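Methyl-accepting chemotaxis protein (Vibrio cholerae, PDB 6CEQ) senses oxygen through two heme-binding PAS domains, as the Aer2 receptor, and probably relays the signal within a chemotaxis-type signalling pathway. Local coordinates at residues A[23-28]-A[105-110]. Sequence-based numbering, arbitrary orientation.
Unlike the reference sequence in segment 105-110: Leu107 (reference Trp). With HEM (protoporphyrin IX containing Fe), chain D.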
ATOM      1  N   PRO A  23      -6.343  -5.382  -9.304  1.00 18.01           N
ATOM      2  CA  PRO A  23      -5.719  -5.372 -10.642  1.00 17.00           C
ATOM      3  C   PRO A  23      -5.214  -4.010 -11.067  1.00 18.31           C
ATOM      4  O   PRO A  23      -4.156  -3.917 -11.705  1.00 17.72           O
ATOM      5  CB  PRO A  23      -6.846  -5.870 -11.556  1.00 21.06           C
ATOM      6  CG  PRO A  23      -7.727  -6.692 -10.643  1.00 20.62           C
ATOM      7  CD  PRO A  23      -7.706  -5.953  -9.331  1.00 20.02           C
ATOM      8  N   ALA A  24      -5.956  -2.946 -10.754  1.00 15.38           N
ATOM      9  CA  ALA A  24      -5.510  -1.617 -11.149  1.00 19.28           C
ATOM     10  C   ALA A  24      -4.139  -1.301 -10.568  1.00 18.62           C
ATOM     11  O   ALA A  24      -3.255  -0.804 -11.277  1.00 17.17           O
ATOM     12  CB  ALA A  24      -6.539  -0.573 -10.720  1.00 20.24           C
ATOM     13  N   LEU A  25      -3.924  -1.627  -9.291  1.00 18.20           N
ATOM     14  CA  LEU A  25      -2.621  -1.366  -8.687  1.00 16.54           C
ATOM     15  C   LEU A  25      -1.543  -2.274  -9.270  1.00 16.77           C
ATOM     16  O   LEU A  25      -0.413  -1.834  -9.501  1.00 16.97           O
ATOM     17  CB  LEU A  25      -2.701  -1.527  -7.169  1.00 15.25           C
ATOM     18  CG  LEU A  25      -1.389  -1.226  -6.448  1.00 19.68           C
ATOM     19  CD1 LEU A  25      -0.912   0.189  -6.790  1.00 17.60           C
ATOM     20  CD2 LEU A  25      -1.599  -1.383  -4.951  1.00 17.01           C
ATOM     21  N   LEU A  26      -1.863  -3.547  -9.507  1.00 15.29           N
ATOM     22  CA  LEU A  26      -0.886  -4.446 -10.118  1.00 17.24           C
ATOM     23  C   LEU A  26      -0.480  -3.950 -11.497  1.00 19.02           C
ATOM     24  O   LEU A  26       0.702  -3.981 -11.861  1.00 19.61           O
ATOM     25  CB  LEU A  26      -1.469  -5.856 -10.211  1.00 16.19           C
ATOM     26  CG  LEU A  26      -1.461  -6.626  -8.889  1.00 24.88           C
ATOM     27  CD1 LEU A  26      -2.309  -7.898  -8.975  1.00 28.36           C
ATOM     28  CD2 LEU A  26      -0.028  -6.938  -8.462  1.00 26.30           C
ATOM     29  N   GLN A  27      -1.457  -3.493 -12.278  1.00 14.61           N
ATOM     30  CA  GLN A  27      -1.169  -2.962 -13.607  1.00 15.14           C
ATOM     31  C   GLN A  27      -0.282  -1.730 -13.519  1.00 19.68           C
ATOM     32  O   GLN A  27       0.698  -1.588 -14.265  1.00 19.92           O
ATOM     33  CB  GLN A  27      -2.481  -2.638 -14.327  1.00 19.46           C
ATOM     34  CG  GLN A  27      -2.279  -2.181 -15.758  1.00 23.26           C
ATOM     35  CD  GLN A  27      -3.593  -1.895 -16.468  1.00 28.19           C
ATOM     36  OE1 GLN A  27      -4.528  -2.692 -16.409  1.00 24.24           O
ATOM     37  NE2 GLN A  27      -3.678  -0.741 -17.112  1.00 26.02           N
ATOM     38  N   LEU A  28      -0.623  -0.821 -12.607  1.00 17.69           N
ATOM     39  CA  LEU A  28       0.169   0.391 -12.438  1.00 16.89           C
ATOM     40  C   LEU A  28       1.595   0.060 -12.019  1.00 22.79           C
ATOM     41  O   LEU A  28       2.562   0.615 -12.561  1.00 18.57           O
ATOM     42  CB  LEU A  28      -0.497   1.295 -11.400  1.00 16.23           C
ATOM     43  CG  LEU A  28       0.322   2.533 -11.031  1.00 23.99           C
ATOM     44  CD1 LEU A  28       0.542   3.415 -12.244  1.00 30.57           C
ATOM     45  CD2 LEU A  28      -0.366   3.308  -9.918  1.00 22.74           C
ATOM     46  N   LEU A 105      -5.216  -0.101   1.945  1.00 14.58           N
ATOM     47  CA  LEU A 105      -4.601   1.104   1.415  1.00 15.88           C
ATOM     48  C   LEU A 105      -5.215   1.426   0.065  1.00 18.93           C
ATOM     49  O   LEU A 105      -5.312   0.544  -0.797  1.00 23.24           O
ATOM     50  CB  LEU A 105      -3.102   0.921   1.208  1.00 20.48           C
ATOM     51  CG  LEU A 105      -1.974   1.183   2.189  1.00 24.65           C
ATOM     52  CD1 LEU A 105      -0.745   1.423   1.353  1.00 28.17           C
ATOM     53  CD2 LEU A 105      -2.233   2.366   3.111  1.00 18.32           C
ATOM     54  N   GLN A 106      -5.611   2.674  -0.127  1.00 17.78           N
ATOM     55  CA  GLN A 106      -5.950   3.183  -1.453  1.00 17.05           C
ATOM     56  C   GLN A 106      -4.925   4.242  -1.838  1.00 19.99           C
ATOM     57  O   GLN A 106      -4.635   5.142  -1.045  1.00 21.80           O
ATOM     58  CB  GLN A 106      -7.359   3.774  -1.499  1.00 19.67           C
ATOM     59  CG  GLN A 106      -7.747   4.250  -2.892  1.00 20.89           C
ATOM     60  CD  GLN A 106      -9.244   4.396  -3.079  1.00 23.38           C
ATOM     61  OE1 GLN A 106     -10.029   4.068  -2.193  1.00 21.97           O
ATOM     62  NE2 GLN A 106      -9.646   4.895  -4.247  1.00 33.59           N
ATOM     63  N   LEU A 107      -4.386   4.141  -3.049  1.00 16.43           N
ATOM     64  CA  LEU A 107      -3.387   5.081  -3.539  1.00 20.75           C
ATOM     65  C   LEU A 107      -3.952   5.820  -4.740  1.00 19.78           C
ATOM     66  O   LEU A 107      -4.417   5.186  -5.696  1.00 24.81           O
ATOM     67  CB  LEU A 107      -2.094   4.364  -3.936  1.00 17.56           C
ATOM     68  CG  LEU A 107      -1.317   3.618  -2.846  1.00 20.93           C
ATOM     69  CD1 LEU A 107      -0.108   2.950  -3.451  1.00 24.58           C
ATOM     70  CD2 LEU A 107      -0.880   4.546  -1.715  1.00 20.30           C
ATOM     71  N   VAL A 108      -3.902   7.150  -4.697  1.00 14.19           N
ATOM     72  CA  VAL A 108      -4.295   7.984  -5.827  1.00 16.94           C
ATOM     73  C   VAL A 108      -3.025   8.543  -6.452  1.00 17.31           C
ATOM     74  O   VAL A 108      -2.273   9.280  -5.801  1.00 17.90           O
ATOM     75  CB  VAL A 108      -5.252   9.111  -5.407  1.00 19.36           C
ATOM     76  CG1 VAL A 108      -5.531  10.041  -6.592  1.00 18.63           C
ATOM     77  CG2 VAL A 108      -6.548   8.529  -4.851  1.00 17.41           C
ATOM     78  N   ASP A 109      -2.790   8.201  -7.715  1.00 18.98           N
ATOM     79  CA  ASP A 109      -1.543   8.542  -8.388  1.00 20.02           C
ATOM     80  C   ASP A 109      -1.514  10.030  -8.706  1.00 26.80           C
ATOM     81  O   ASP A 109      -2.389  10.530  -9.415  1.00 27.41           O
ATOM     82  CB  ASP A 109      -1.420   7.718  -9.671  1.00 18.26           C
ATOM     83  CG  ASP A 109      -0.048   7.813 -10.312  1.00 32.44           C
ATOM     84  OD1 ASP A 109       0.169   7.129 -11.333  1.00 31.52           O
ATOM     85  OD2 ASP A 109       0.810   8.568  -9.819  1.00 26.41           O
ATOM     86  N   ILE A 110      -0.508  10.739  -8.187  1.00 20.05           N
ATOM     87  CA  ILE A 110      -0.338  12.151  -8.517  1.00 19.59           C
ATOM     88  C   ILE A 110       1.070  12.387  -9.055  1.00 26.79           C
ATOM     89  O   ILE A 110       1.616  13.492  -8.943  1.00 32.26           O
ATOM     90  CB  ILE A 110      -0.634  13.049  -7.307  1.00 22.12           C
ATOM     91  CG1 ILE A 110       0.206  12.630  -6.092  1.00 24.10           C
ATOM     92  CG2 ILE A 110      -2.105  13.005  -6.970  1.00 20.19           C
ATOM     93  CD1 ILE A 110      -0.058  13.474  -4.849  1.00 35.40           C
TER
HETATM   94  CHA HEM D 401       4.111   5.084   3.039  1.00 15.68           C
HETATM   95  CHB HEM D 401       1.439   1.489   4.883  1.00 18.23           C
HETATM   96  CHC HEM D 401       2.628  -1.150   0.945  1.00 17.78           C
HETATM   97  CHD HEM D 401       6.486   1.739   0.438  1.00 20.13           C
HETATM   98  C1A HEM D 401       3.182   4.382   3.775  1.00 21.77           C
HETATM   99  C2A HEM D 401       2.292   4.952   4.706  1.00 19.70           C
HETATM  100  C3A HEM D 401       1.537   3.950   5.230  1.00 21.09           C
HETATM  101  C4A HEM D 401       1.957   2.745   4.633  1.00 20.82           C
HETATM  102  CMA HEM D 401       0.453   4.101   6.266  1.00 21.72           C
HETATM  103  CAA HEM D 401       2.192   6.414   5.057  1.00 17.89           C
HETATM  104  CBA HEM D 401       3.349   6.796   5.983  1.00 21.96           C
HETATM  105  CGA HEM D 401       3.346   8.287   6.202  1.00 31.32           C
HETATM  106  O1A HEM D 401       2.924   9.049   5.304  1.00 26.50           O
HETATM  107  O2A HEM D 401       3.766   8.761   7.280  1.00 24.62           O
HETATM  108  C1B HEM D 401       1.488   0.489   3.901  1.00 17.83           C
HETATM  109  C2B HEM D 401       0.637  -0.648   3.921  1.00 19.17           C
HETATM  110  C3B HEM D 401       0.947  -1.404   2.829  1.00 23.30           C
HETATM  111  C4B HEM D 401       2.034  -0.684   2.124  1.00 19.54           C
HETATM  112  CMB HEM D 401      -0.413  -0.960   4.955  1.00 23.06           C
HETATM  113  CAB HEM D 401       0.328  -2.680   2.430  1.00 25.29           C
HETATM  114  CBB HEM D 401      -0.993  -2.825   2.486  1.00 22.05           C
HETATM  115  C1C HEM D 401       3.814  -0.615   0.453  1.00 21.93           C
HETATM  116  C2C HEM D 401       4.561  -1.102  -0.631  1.00 20.91           C
HETATM  117  C3C HEM D 401       5.666  -0.275  -0.777  1.00 20.50           C
HETATM  118  C4C HEM D 401       5.583   0.724   0.233  1.00 19.52           C
HETATM  119  CMC HEM D 401       4.224  -2.301  -1.480  1.00 17.27           C
HETATM  120  CAC HEM D 401       6.727  -0.406  -1.791  1.00 20.99           C
HETATM  121  CBC HEM D 401       6.417  -0.736  -3.040  1.00 33.42           C
HETATM  122  C1D HEM D 401       6.091   2.925   1.061  1.00 16.61           C
HETATM  123  C2D HEM D 401       6.845   4.176   0.918  1.00 21.53           C
HETATM  124  C3D HEM D 401       6.186   5.102   1.638  1.00 19.07           C
HETATM  125  C4D HEM D 401       5.024   4.422   2.224  1.00 16.88           C
HETATM  126  CMD HEM D 401       8.109   4.381   0.122  1.00 19.79           C
HETATM  127  CAD HEM D 401       6.565   6.549   1.809  1.00 22.40           C
HETATM  128  CBD HEM D 401       7.950   6.642   2.452  1.00 31.11           C
HETATM  129  CGD HEM D 401       7.944   5.913   3.771  1.00 35.39           C
HETATM  130  O1D HEM D 401       8.643   4.887   3.921  1.00 27.03           O
HETATM  131  O2D HEM D 401       7.240   6.333   4.716  1.00 52.07           O
HETATM  132  NA  HEM D 401       2.961   3.027   3.745  1.00 14.51           N
HETATM  133  NB  HEM D 401       2.293   0.431   2.829  1.00 18.46           N
HETATM  134  NC  HEM D 401       4.447   0.485   0.960  1.00 16.69           N
HETATM  135  ND  HEM D 401       5.024   3.133   1.847  1.00 19.67           N
HETATM  136 FE   HEM D 401       3.740   1.874   2.340  1.00 19.08          FE
HETATM  137  O   HOH W   1       2.105   2.601   0.521  1.00 18.86           O
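The carboxylate of Asp109 receives both methyls of Leu28 on one face, CD1 approaching OD1 at a slant (3.8 Å) and CD2 standing more steeply above the plane, 4.1 Å from the same oxygen. With CG anti to the backbone N (chi1 -170°), the acid extends from the strand to the flank of the helix. This is a van der Waals contact; the other oxygen, OD2, is hydrogen-bonded to Thr111 OG1. Heme is the second flat group. Leu105 lies over its B pyrrole, with CD1 3.5 Å from HEM C1B and equally close to HEM NB, while CG sits 3.6 Å from HEM C2B. The iron-bound water 1 occupies this same face, 2.5 Å from FE, which places Leu105 on the water side of the porphyrin. His62 and Ser77 hydrogen-bond the heme from elsewhere in the chain.

Between these two ends, helix and strand meet through a looser apolar contact. Leu25 and Leu107, the latter standing where the reference sequence has Trp, both point across the gap, and their CD1 methyls come within 4.4 Å. Leu25 reaches over with CG anti to its backbone nitrogen (chi1 -178°). Met10 of the neighbouring strand also touches Leu25, and Phe86 of strand 84-94 touches both Leu28 and Leu107, so in this deposited variant the sparse direct contact belongs to a wider hydrophobic layer. No hydrogen bond joins the segments, and only 125 Å² is buried between them. The strand instead has backbone partners on both sides, including Met10 and Thr89.

Helix 23-31 thus packs against the central strand of a five-stranded antiparallel sheet ordered 2-1-5-4-3, the topology of a PAS domain, in which that strand carries its inward-facing residues from the helix-sheet core into the heme pocket.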